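Local coordinates for UPF0311 protein CA_C3321 (Clostridium acetobutylicum ATCC 824, PDB 3G7G) that is of unknown function but folds as a closed antiparallel beta-barrel of the UPF0311 (DUF3237) family and occurs in an assembly of four chains, at residues T126-P129 with K130-W133; E100-E103 with A104-G108. All coordinates share one frame; numbering follows the deposited sequence.

Overall arrangement
The two contacts lie on opposite sides of the chain's centre, with about 42 Å between their own centres, and each is a local turn of backbone in the segment joining two neighbouring strands of the eight-stranded barrel. Contact 2 comes first along the chain, on the short helix 102-107, in the connection that leads from strand 86-96 into strand 117-126; contact 1 lies at the exit of strand 117-126. Contact 1 is partly buried, with Thr126 and Tyr131 covered and Lys132 reaching a second subunit, and side chains share the bonding with the backbone. Contact 2 is a surface contact in which backbone bonds dominate, with one aliphatic pair, Ile102 on Lys106, beside them, and no other chain of the assembly touches it.

Contact 1: T126-P129 with K130-W133; sequences TYSP and KYKW
Lys130 follows Pro129 directly, and its N gives a weak hydrogen bond to Ser128 OG, 3.3 Å away; the short serine side chain keeps OG close enough to accept from the N two residues on. The lysine itself runs outward, fully extended, to a salt bridge with Asp83. Its CG lies 4.0 Å above one face of the Tyr131 ring, offset toward the rim. Tyr131 N donates to Ser128 O over 3.1 Å, from above the carbonyl plane, and the tyrosine hydroxyl also bonds Asp83. The Tyr131 carbonyl O takes a weak hydrogen bond from Thr126 OG1, placed between its backbone N and carbonyl carbon (chi1 61°), while Thr126 CG2 rests 3.8 Å from Tyr131 CB. Lys132 bends at chi2 (-71°), so that its tail runs back across the turn. NZ donates to Thr126 O at 2.8 Å and also forms a salt bridge to Asp30 of the second subunit, giving this long cation a carbonyl and a carboxylate. At Trp133, a water joins its N to Pro129 O. Residues 128-131 form a type I beta-turn closed by the Tyr131 N-Ser128 O bond, with proline, its phi fixed, suiting the second position; Thr126 and Lys132 add side-chain bonds at a subunit interface.

Contact 2: E100-E103 with A104-G108; sequences EYIE and AVKSG
Ile102 turns CG1 anti to its carbonyl carbon (chi1 -71°), which leaves CG2 anti to the backbone N and facing Lys106; Lys106 sets CG anti to its own carbonyl carbon (chi1 -55°), and the two side chains lie alongside each other, pointing the same way one helical turn apart. Ile102 CG2 meets Lys106 CD at 3.9 Å: the branched isoleucine offers a methyl to the aliphatic part of the lysine, whose chain then bends at chi3 and carries NZ to the carbonyl O of Pro67. Val105 N donates to Tyr101 O over 3.0 Å, in the carbonyl plane, a regular i to i+4 bond. Lys106 N is shared: it bonds Glu103 O at 3.1 Å from well above that carbonyl's plane and, weakly, Ile102 O, so the last turn mixes i+3 and i+4 bonding. Ala104 packs its short methyl on Val111, where the Tyr101 side chain also packs. At the start of the helix, a water spans Glu100 O and Ala104 N. Gly108 then leaves helical angles with positive phi, which glycine adopts readily. These features describe a short surface helix of less than two turns, set between strands 86-96 and 117-126 of the barrel.

Contact 1: T126-P129 with K130-W133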
# COMPACT_ATOMS: atom_id res chain seq x y z
N THR A 126 -2.79 -6.58 16.29
CA THR A 126 -2.81 -7.14 17.64
C THR A 126 -3.84 -8.29 17.69
O THR A 126 -4.66 -8.41 16.80
CB THR A 126 -3.18 -6.07 18.67
OG1 THR A 126 -4.48 -5.56 18.37
CG2 THR A 126 -2.20 -4.92 18.62
N TYR A 127 -3.77 -9.15 18.71
CA TYR A 127 -4.51 -10.43 18.74
C TYR A 127 -5.23 -10.67 20.06
O TYR A 127 -5.49 -11.82 20.48
CB TYR A 127 -3.58 -11.61 18.42
CG TYR A 127 -2.59 -11.22 17.36
CD1 TYR A 127 -2.90 -11.37 16.02
CD2 TYR A 127 -1.38 -10.62 17.70
CE1 TYR A 127 -2.01 -10.95 15.04
CE2 TYR A 127 -0.48 -10.22 16.72
CZ TYR A 127 -0.82 -10.37 15.38
OH TYR A 127 0.06 -9.98 14.37
N SER A 128 -5.61 -9.57 20.69
CA SER A 128 -6.22 -9.64 21.99
C SER A 128 -7.00 -8.37 22.18
O SER A 128 -6.52 -7.32 21.78
CB SER A 128 -5.10 -9.78 23.01
OG SER A 128 -5.42 -9.18 24.23
N PRO A 129 -8.23 -8.43 22.76
CA PRO A 129 -9.01 -7.23 23.12
C PRO A 129 -8.30 -6.15 23.93
O PRO A 129 -8.66 -4.99 23.84
CB PRO A 129 -10.16 -7.82 23.97
CG PRO A 129 -10.41 -9.11 23.33
CD PRO A 129 -9.02 -9.65 23.04
N LYS A 130 -7.29 -6.50 24.71
CA LYS A 130 -6.60 -5.52 25.53
C LYS A 130 -5.85 -4.55 24.62
O LYS A 130 -5.71 -3.39 24.97
CB LYS A 130 -5.63 -6.21 26.47
CG LYS A 130 -5.03 -5.34 27.50
CD LYS A 130 -3.97 -6.06 28.27
CE LYS A 130 -3.40 -5.15 29.39
NZ LYS A 130 -2.19 -5.79 30.00
N TYR A 131 -5.41 -5.02 23.46
CA TYR A 131 -4.62 -4.18 22.53
C TYR A 131 -5.32 -3.84 21.21
O TYR A 131 -4.66 -3.29 20.30
CB TYR A 131 -3.26 -4.83 22.25
CG TYR A 131 -2.52 -5.09 23.54
CD1 TYR A 131 -1.88 -4.06 24.21
CD2 TYR A 131 -2.51 -6.36 24.11
CE1 TYR A 131 -1.24 -4.29 25.41
CE2 TYR A 131 -1.90 -6.59 25.30
CZ TYR A 131 -1.27 -5.54 25.94
OH TYR A 131 -0.63 -5.79 27.11
N LYS A 132 -6.63 -4.08 21.10
CA LYS A 132 -7.30 -3.79 19.82
C LYS A 132 -7.38 -2.27 19.50
O LYS A 132 -7.50 -1.87 18.31
CB LYS A 132 -8.65 -4.51 19.72
CG LYS A 132 -8.50 -6.02 19.45
CD LYS A 132 -8.01 -6.34 18.02
CE LYS A 132 -7.72 -7.82 17.87
NZ LYS A 132 -7.48 -8.32 16.44
N TRP A 133 -7.28 -1.44 20.54
CA TRP A 133 -7.24 0.00 20.40
C TRP A 133 -6.08 0.47 19.51
O TRP A 133 -6.17 1.51 18.89
CB TRP A 133 -7.16 0.69 21.76
CG TRP A 133 -5.89 0.43 22.54
CD1 TRP A 133 -5.65 -0.59 23.44
CD2 TRP A 133 -4.70 1.23 22.52
NE1 TRP A 133 -4.36 -0.49 23.94
CE2 TRP A 133 -3.76 0.62 23.40
CE3 TRP A 133 -4.31 2.38 21.81
CZ2 TRP A 133 -2.47 1.14 23.60
CZ3 TRP A 133 -3.03 2.89 22.03
CH2 TRP A 133 -2.13 2.28 22.91
O HOH W 1 -8.40 -2.37 23.16

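Contact 2: E100-E103 with A104-G108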
# COMPACT_ATOMS: atom_id res chain seq x y z
N GLU A 100 23.15 21.05 3.37
CA GLU A 100 24.56 21.00 3.74
C GLU A 100 25.04 19.63 4.21
O GLU A 100 26.23 19.39 4.26
CB GLU A 100 24.87 22.05 4.81
CG GLU A 100 24.44 21.64 6.21
CD GLU A 100 24.42 22.78 7.20
OE1 GLU A 100 23.37 23.45 7.33
OE2 GLU A 100 25.46 22.99 7.85
N TYR A 101 24.13 18.73 4.57
CA TYR A 101 24.53 17.38 4.99
C TYR A 101 24.20 16.28 4.00
O TYR A 101 24.52 15.12 4.25
CB TYR A 101 23.86 17.00 6.30
CG TYR A 101 24.11 17.94 7.45
CD1 TYR A 101 25.21 17.77 8.29
CD2 TYR A 101 23.21 18.96 7.74
CE1 TYR A 101 25.41 18.62 9.38
CE2 TYR A 101 23.41 19.81 8.82
CZ TYR A 101 24.50 19.63 9.63
OH TYR A 101 24.69 20.47 10.70
N ILE A 102 23.56 16.63 2.88
CA ILE A 102 23.15 15.64 1.89
C ILE A 102 24.30 14.80 1.34
O ILE A 102 24.19 13.58 1.32
CB ILE A 102 22.32 16.27 0.73
CG1 ILE A 102 20.93 16.66 1.25
CG2 ILE A 102 22.18 15.28 -0.45
CD1 ILE A 102 19.99 17.15 0.19
N GLU A 103 25.41 15.42 0.95
CA GLU A 103 26.54 14.65 0.42
C GLU A 103 27.05 13.68 1.45
O GLU A 103 27.47 12.59 1.12
CB GLU A 103 27.70 15.54 -0.04
CG GLU A 103 27.40 16.46 -1.21
CD GLU A 103 27.28 15.76 -2.54
OE1 GLU A 103 27.90 14.73 -2.74
OE2 GLU A 103 26.55 16.26 -3.38
N ALA A 104 26.99 14.08 2.70
CA ALA A 104 27.44 13.23 3.77
C ALA A 104 26.54 12.03 3.83
O ALA A 104 27.00 10.92 3.93
CB ALA A 104 27.39 13.97 5.05
N VAL A 105 25.25 12.27 3.73
CA VAL A 105 24.27 11.19 3.79
C VAL A 105 24.50 10.16 2.66
O VAL A 105 24.16 9.02 2.77
CB VAL A 105 22.83 11.75 3.82
CG1 VAL A 105 21.85 10.77 3.31
CG2 VAL A 105 22.46 12.16 5.19
N LYS A 106 25.15 10.60 1.60
CA LYS A 106 25.33 9.81 0.41
C LYS A 106 26.45 8.77 0.30
O LYS A 106 26.15 7.71 -0.16
CB LYS A 106 25.33 10.75 -0.77
CG LYS A 106 24.12 11.59 -0.80
CD LYS A 106 23.85 12.17 -2.16
CE LYS A 106 22.81 11.42 -2.89
NZ LYS A 106 22.74 11.89 -4.26
N SER A 107 27.72 9.09 0.60
CA SER A 107 28.83 8.20 0.92
C SER A 107 28.64 7.66 2.33
O SER A 107 29.39 6.78 2.78
CB SER A 107 30.17 8.95 0.82
OG SER A 107 29.96 10.34 0.64
N GLY A 108 27.64 8.18 3.03
CA GLY A 108 27.33 7.75 4.38
C GLY A 108 28.36 8.21 5.39
O GLY A 108 28.89 7.41 6.15
O HOH W 2 27.35 17.07 3.40